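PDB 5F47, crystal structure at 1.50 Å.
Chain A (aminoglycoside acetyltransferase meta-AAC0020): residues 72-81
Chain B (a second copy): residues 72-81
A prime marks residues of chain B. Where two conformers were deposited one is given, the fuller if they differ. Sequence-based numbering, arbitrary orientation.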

ATOM      1  N   LEU A  72       6.628  13.710   3.707  1.00 13.75           N
ATOM      2  CA  LEU A  72       5.866  12.595   3.190  1.00 16.03           C
ATOM      3  C   LEU A  72       6.224  11.332   3.937  1.00 13.67           C
ATOM      4  O   LEU A  72       7.320  11.189   4.501  1.00 14.05           O
ATOM      5  CB  LEU A  72       6.049  12.378   1.681  1.00 22.48           C
ATOM      6  CG  LEU A  72       7.273  11.816   0.969  1.00 20.61           C
ATOM      7  CD1 LEU A  72       7.518  10.323   1.250  1.00 16.72           C
ATOM      8  CD2 LEU A  72       7.066  11.963  -0.538  1.00 17.64           C
ATOM      9  N   THR A  73       5.274  10.406   3.914  1.00 11.05           N
ATOM     10  CA  THR A  73       5.415   9.111   4.555  1.00 11.22           C
ATOM     11  C   THR A  73       5.387   8.043   3.486  1.00 11.55           C
ATOM     12  O   THR A  73       4.732   8.203   2.455  1.00 11.26           O
ATOM     13  CB  THR A  73       4.307   8.860   5.560  1.00 11.53           C
ATOM     14  OG1 THR A  73       3.047   8.959   4.883  1.00 12.29           O
ATOM     15  CG2 THR A  73       4.368   9.899   6.692  1.00 12.50           C
ATOM     16  N   SER A  74       6.116   6.958   3.707  1.00 11.15           N
ATOM     17  CA  SER A  74       6.155   5.909   2.713  1.00 10.24           C
ATOM     18  C   SER A  74       6.325   4.549   3.367  1.00 10.93           C
ATOM     19  O   SER A  74       6.985   4.411   4.407  1.00 11.91           O
ATOM     20  CB  SER A  74       7.282   6.174   1.702  1.00 10.24           C
ATOM     21  OG  SER A  74       8.571   6.138   2.302  1.00 12.04           O
ATOM     22  N   TYR A  75       5.713   3.542   2.736  1.00 10.70           N
ATOM     23  CA  TYR A  75       5.809   2.160   3.200  1.00 10.88           C
ATOM     24  C   TYR A  75       6.518   1.302   2.174  1.00 12.63           C
ATOM     25  O   TYR A  75       6.254   1.403   0.981  1.00 14.09           O
ATOM     26  CB  TYR A  75       4.422   1.555   3.466  1.00 11.83           C
ATOM     27  CG  TYR A  75       3.642   2.204   4.572  1.00 12.85           C
ATOM     28  CD1 TYR A  75       2.841   3.315   4.330  1.00 13.95           C
ATOM     29  CD2 TYR A  75       3.676   1.687   5.871  1.00 12.01           C
ATOM     30  CE1 TYR A  75       2.113   3.912   5.360  1.00 12.23           C
ATOM     31  CE2 TYR A  75       2.956   2.279   6.896  1.00 12.43           C
ATOM     32  CZ  TYR A  75       2.168   3.380   6.625  1.00 13.63           C
ATOM     33  OH  TYR A  75       1.473   3.974   7.624  1.00 14.78           O
ATOM     34  N   VAL A  76       7.415   0.447   2.654  1.00 12.61           N
ATOM     35  CA  VAL A  76       8.034  -0.567   1.820  1.00 12.41           C
ATOM     36  C   VAL A  76       7.124  -1.763   1.670  1.00 12.70           C
ATOM     37  O   VAL A  76       6.612  -2.278   2.662  1.00 14.54           O
ATOM     38  CB  VAL A  76       9.348  -1.023   2.425  1.00 12.76           C
ATOM     39  CG1 VAL A  76       9.959  -2.142   1.576  1.00 14.31           C
ATOM     40  CG2 VAL A  76      10.307   0.156   2.575  1.00 14.60           C
ATOM     41  N   LEU A  77       6.902  -2.187   0.432  1.00 12.66           N
ATOM     42  CA  LEU A  77       6.156  -3.427   0.169  1.00 12.09           C
ATOM     43  C   LEU A  77       7.133  -4.384  -0.527  1.00 12.32           C
ATOM     44  O   LEU A  77       7.441  -4.226  -1.720  1.00 14.27           O
ATOM     45  CB  LEU A  77       4.934  -3.162  -0.708  1.00 13.56           C
ATOM     46  CG  LEU A  77       3.978  -2.027  -0.299  1.00 13.31           C
ATOM     47  CD1 LEU A  77       2.896  -1.830  -1.352  1.00 15.06           C
ATOM     48  CD2 LEU A  77       3.327  -2.277   1.055  1.00 14.73           C
ATOM     49  N   GLU A  78       7.634  -5.363   0.217  1.00 13.90           N
ATOM     50  CA  GLU A  78       8.432  -6.423  -0.376  1.00 13.84           C
ATOM     51  C   GLU A  78       7.544  -7.205  -1.319  1.00 14.16           C
ATOM     52  O   GLU A  78       6.400  -7.533  -0.974  1.00 14.21           O
ATOM     53  CB  GLU A  78       9.024  -7.332   0.699  1.00 17.59           C
ATOM     54  CG  GLU A  78      10.192  -6.700   1.461  1.00 20.97           C
ATOM     55  CD  GLU A  78      11.567  -6.815   0.776  1.00 23.81           C
ATOM     56  OE1 GLU A  78      11.727  -7.378  -0.343  1.00 23.74           O
ATOM     57  OE2 GLU A  78      12.511  -6.292   1.392  1.00 29.20           O
ATOM     58  N   GLN A  79       8.055  -7.484  -2.509  1.00 13.24           N
ATOM     59  CA  GLN A  79       7.245  -8.093  -3.564  1.00 13.64           C
ATOM     60  C   GLN A  79       7.467  -9.578  -3.716  1.00 13.88           C
ATOM     61  O   GLN A  79       8.533 -10.097  -3.370  1.00 15.63           O
ATOM     62  CB  GLN A  79       7.568  -7.457  -4.913  1.00 15.62           C
ATOM     63  CG  GLN A  79       7.256  -5.985  -5.039  1.00 14.76           C
ATOM     64  CD  GLN A  79       7.301  -5.575  -6.494  1.00 17.19           C
ATOM     65  OE1 GLN A  79       6.340  -5.775  -7.227  1.00 18.87           O
ATOM     66  NE2 GLN A  79       8.444  -5.044  -6.938  1.00 17.90           N
ATOM     67  N   TYR A  80       6.471 -10.261  -4.259  1.00 15.24           N
ATOM     68  CA  TYR A  80       6.647 -11.651  -4.689  1.00 16.18           C
ATOM     69  C   TYR A  80       6.886 -11.742  -6.191  1.00 17.40           C
ATOM     70  O   TYR A  80       7.193 -12.809  -6.696  1.00 19.28           O
ATOM     71  CB  TYR A  80       5.435 -12.521  -4.286  1.00 16.83           C
ATOM     72  CG  TYR A  80       4.122 -11.805  -4.430  1.00 16.54           C
ATOM     73  CD1 TYR A  80       3.387 -11.885  -5.605  1.00 17.29           C
ATOM     74  CD2 TYR A  80       3.617 -11.025  -3.384  1.00 17.54           C
ATOM     75  CE1 TYR A  80       2.202 -11.196  -5.747  1.00 17.11           C
ATOM     76  CE2 TYR A  80       2.435 -10.335  -3.519  1.00 18.47           C
ATOM     77  CZ  TYR A  80       1.728 -10.430  -4.688  1.00 17.82           C
ATOM     78  OH  TYR A  80       0.553  -9.732  -4.803  1.00 19.10           O
ATOM     79  N   TYR A  81       6.781 -10.621  -6.904  1.00 18.18           N
ATOM     80  CA  TYR A  81       7.097 -10.639  -8.340  1.00 17.88           C
ATOM     81  C   TYR A  81       8.564 -10.315  -8.623  1.00 18.75           C
ATOM     82  O   TYR A  81       9.077 -10.623  -9.702  1.00 20.91           O
ATOM     83  CB  TYR A  81       6.234  -9.645  -9.093  1.00 18.61           C
ATOM     84  CG  TYR A  81       4.740  -9.920  -9.086  1.00 17.39           C
ATOM     85  CD1 TYR A  81       4.231 -11.186  -9.356  1.00 19.00           C
ATOM     86  CD2 TYR A  81       3.848  -8.890  -8.835  1.00 16.34           C
ATOM     87  CE1 TYR A  81       2.853 -11.420  -9.371  1.00 20.05           C
ATOM     88  CE2 TYR A  81       2.466  -9.114  -8.834  1.00 16.74           C
ATOM     89  CZ  TYR A  81       1.981 -10.369  -9.111  1.00 18.13           C
ATOM     90  OH  TYR A  81       0.625 -10.604  -9.117  1.00 19.15           O
TER
ATOM     91  N   LEU B  72      -5.431 -14.220  -2.471  1.00 13.38           N
ATOM     92  CA  LEU B  72      -5.124 -12.803  -2.399  1.00 15.88           C
ATOM     93  C   LEU B  72      -3.963 -12.590  -1.452  1.00 15.78           C
ATOM     94  O   LEU B  72      -3.674 -13.416  -0.593  1.00 15.76           O
ATOM     95  CB  LEU B  72      -6.354 -11.975  -1.985  1.00 18.42           C
ATOM     96  CG  LEU B  72      -6.939 -12.006  -0.574  1.00 15.85           C
ATOM     97  CD1 LEU B  72      -6.070 -11.261   0.443  1.00 15.91           C
ATOM     98  CD2 LEU B  72      -8.346 -11.393  -0.609  1.00 16.63           C
ATOM     99  N   THR B  73      -3.287 -11.465  -1.635  1.00 13.21           N
ATOM    100  CA  THR B  73      -2.155 -11.077  -0.804  1.00 12.80           C
ATOM    101  C   THR B  73      -2.521  -9.786  -0.101  1.00 13.01           C
ATOM    102  O   THR B  73      -3.252  -8.959  -0.663  1.00 13.35           O
ATOM    103  CB  THR B  73      -0.892 -10.875  -1.643  1.00 13.41           C
ATOM    104  OG1 THR B  73      -1.183  -9.932  -2.692  1.00 14.64           O
ATOM    105  CG2 THR B  73      -0.456 -12.195  -2.273  1.00 15.03           C
ATOM    106  N   SER B  74      -2.019  -9.611   1.121  1.00 12.73           N
ATOM    107  CA  SER B  74      -2.369  -8.407   1.878  1.00 11.46           C
ATOM    108  C   SER B  74      -1.182  -7.970   2.749  1.00 12.19           C
ATOM    109  O   SER B  74      -0.414  -8.797   3.240  1.00 13.53           O
ATOM    110  CB  SER B  74      -3.654  -8.636   2.714  1.00 12.30           C
ATOM    111  OG  SER B  74      -3.456  -9.633   3.700  1.00 14.23           O
ATOM    112  N   TYR B  75      -1.032  -6.651   2.876  1.00 13.09           N
ATOM    113  CA  TYR B  75       0.022  -6.015   3.668  1.00 11.71           C
ATOM    114  C   TYR B  75      -0.585  -5.238   4.821  1.00 12.14           C
ATOM    115  O   TYR B  75      -1.538  -4.475   4.638  1.00 14.67           O
ATOM    116  CB  TYR B  75       0.835  -5.039   2.808  1.00 11.21           C
ATOM    117  CG  TYR B  75       1.624  -5.679   1.700  1.00 13.44           C
ATOM    118  CD1 TYR B  75       1.030  -5.928   0.465  1.00 11.49           C
ATOM    119  CD2 TYR B  75       2.955  -6.014   1.878  1.00 13.50           C
ATOM    120  CE1 TYR B  75       1.753  -6.512  -0.573  1.00 12.29           C
ATOM    121  CE2 TYR B  75       3.702  -6.604   0.838  1.00 13.51           C
ATOM    122  CZ  TYR B  75       3.077  -6.859  -0.379  1.00 15.25           C
ATOM    123  OH  TYR B  75       3.793  -7.415  -1.419  1.00 15.63           O
ATOM    124  N   VAL B  76      -0.004  -5.424   5.995  1.00 12.79           N
ATOM    125  CA  VAL B  76      -0.372  -4.615   7.147  1.00 13.33           C
ATOM    126  C   VAL B  76       0.353  -3.276   7.080  1.00 13.63           C
ATOM    127  O   VAL B  76       1.587  -3.230   6.932  1.00 15.63           O
ATOM    128  CB  VAL B  76      -0.002  -5.347   8.437  1.00 14.83           C
ATOM    129  CG1 VAL B  76      -0.322  -4.484   9.668  1.00 16.83           C
ATOM    130  CG2 VAL B  76      -0.722  -6.700   8.480  1.00 17.09           C
ATOM    131  N   LEU B  77      -0.417  -2.203   7.188  1.00 12.12           N
ATOM    132  CA  LEU B  77       0.152  -0.862   7.295  1.00 12.58           C
ATOM    133  C   LEU B  77      -0.191  -0.254   8.653  1.00 12.57           C
ATOM    134  O   LEU B  77      -1.323   0.196   8.878  1.00 13.62           O
ATOM    135  CB  LEU B  77      -0.375   0.031   6.169  1.00 14.15           C
ATOM    136  CG  LEU B  77      -0.244  -0.493   4.730  1.00 16.47           C
ATOM    137  CD1 LEU B  77      -0.851   0.516   3.755  1.00 17.57           C
ATOM    138  CD2 LEU B  77       1.211  -0.819   4.354  1.00 17.27           C
ATOM    139  N   GLU B  78       0.776  -0.255   9.565  1.00 13.69           N
ATOM    140  CA  GLU B  78       0.604   0.428  10.841  0.58 14.12           C
ATOM    141  C   GLU B  78       0.442   1.918  10.592  1.00 14.69           C
ATOM    142  O   GLU B  78       1.179   2.490   9.787  1.00 14.25           O
ATOM    143  CB  GLU B  78       1.792   0.160  11.757  0.58 16.11           C
ATOM    144  CG  GLU B  78       1.944  -1.294  12.151  0.58 17.29           C
ATOM    145  CD  GLU B  78       0.938  -1.754  13.195  0.58 20.15           C
ATOM    146  OE1 GLU B  78       0.756  -2.981  13.321  0.58 21.58           O
ATOM    147  OE2 GLU B  78       0.355  -0.902  13.903  0.58 20.59           O
ATOM    148  N   GLN B  79      -0.528   2.533  11.269  1.00 13.63           N
ATOM    149  CA  GLN B  79      -0.861   3.942  11.052  1.00 12.67           C
ATOM    150  C   GLN B  79      -0.267   4.912  12.054  1.00 13.76           C
ATOM    151  O   GLN B  79       0.036   4.547  13.194  1.00 15.22           O
ATOM    152  CB  GLN B  79      -2.374   4.158  11.101  1.00 15.14           C
ATOM    153  CG  GLN B  79      -3.160   3.403  10.046  1.00 17.67           C
ATOM    154  CD  GLN B  79      -4.584   3.893  10.007  1.00 18.61           C
ATOM    155  OE1 GLN B  79      -4.885   4.898   9.361  1.00 21.73           O
ATOM    156  NE2 GLN B  79      -5.472   3.208  10.735  1.00 18.45           N
ATOM    157  N   TYR B  80      -0.118   6.162  11.627  1.00 14.54           N
ATOM    158  CA  TYR B  80       0.191   7.244  12.555  1.00 15.31           C
ATOM    159  C   TYR B  80      -1.056   8.068  12.895  1.00 15.86           C
ATOM    160  O   TYR B  80      -0.989   8.943  13.740  1.00 18.59           O
ATOM    161  CB  TYR B  80       1.312   8.151  11.997  1.00 15.84           C
ATOM    162  CG  TYR B  80       1.174   8.446  10.524  1.00 15.34           C
ATOM    163  CD1 TYR B  80       0.427   9.530  10.073  1.00 15.85           C
ATOM    164  CD2 TYR B  80       1.792   7.619   9.577  1.00 14.69           C
ATOM    165  CE1 TYR B  80       0.298   9.784   8.717  1.00 15.78           C
ATOM    166  CE2 TYR B  80       1.654   7.860   8.227  1.00 15.77           C
ATOM    167  CZ  TYR B  80       0.918   8.947   7.804  1.00 16.53           C
ATOM    168  OH  TYR B  80       0.793   9.180   6.451  1.00 15.31           O
ATOM    169  N   TYR B  81      -2.188   7.790  12.242  1.00 15.47           N
ATOM    170  CA  TYR B  81      -3.446   8.458  12.589  1.00 17.68           C
ATOM    171  C   TYR B  81      -4.261   7.697  13.645  1.00 20.49           C
ATOM    172  O   TYR B  81      -5.199   8.255  14.215  1.00 22.39           O
ATOM    173  CB  TYR B  81      -4.316   8.637  11.340  1.00 18.82           C
ATOM    174  CG  TYR B  81      -3.769   9.589  10.290  1.00 16.10           C
ATOM    175  CD1 TYR B  81      -3.288  10.841  10.633  1.00 17.31           C
ATOM    176  CD2 TYR B  81      -3.730   9.203   8.958  1.00 16.62           C
ATOM    177  CE1 TYR B  81      -2.787  11.704   9.662  1.00 17.88           C
ATOM    178  CE2 TYR B  81      -3.242  10.059   7.976  1.00 16.01           C
ATOM    179  CZ  TYR B  81      -2.784  11.300   8.335  1.00 17.27           C
ATOM    180  OH  TYR B  81      -2.283  12.168   7.375  1.00 18.21           O
TER

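No backbone-to-backbone hydrogen bond joins the two stretches; every bond across them has at least one side-chain partner. Strand 72-77 of each chain runs at 144° to its counterpart, closer to antiparallel than parallel, and the axes come no nearer than 9.1 Å, too far for the strands to pair as one sheet. The register is reciprocal: Tyr75 lies across from Leu77′ and Leu77 across from Tyr75′, while Thr73 and Tyr80′ match farther out, as do Tyr80 and Thr73′. Strand alternation then sorts the residues. Thr73, Tyr75 and Leu77 point their CA-to-CB bonds toward the partner in both copies; Leu72 and Ser74 point away in both copies, as does Val76 in chain A.

The apolar centre is built from leucine and tyrosine. Leu77 CD2 meets Leu77′ CD2 at 4.2 Å, and each of these methyls also sits over one face of the opposing Tyr75 ring. Leu77′ CD2 is 4.2 Å from the centroid of the Tyr75 ring, and Leu77 CD2 is 4.1 Å from that of Tyr75′. Both lie within 27° of the ring normal, a CH-pi geometry that lets a methyl pack against the pi cloud.

Polar bonds flank this centre. With chi1 in m, the Tyr75 ring extends past the leucine, and its hydroxyl donates to the loop backbone: Tyr75 OH to Glu78′ O is 2.6 Å, as is Tyr75′ OH to Glu78 O. The acceptor lies near the ring plane, so one tyrosine serves two chemistries, methyl on the face and carbonyl at the edge. The acceptor is the backbone carbonyl; the end of the Glu78 side chain leads away from the partner stretch.

A hydroxyl-hydroxyl bond adds a second polar link on each side. Thr73 OG1 donates to Tyr80′ OH at 2.8 Å, and Thr73′ OG1 to Tyr80 OH at 2.7 Å, linking the strand of one copy to the loop of the other.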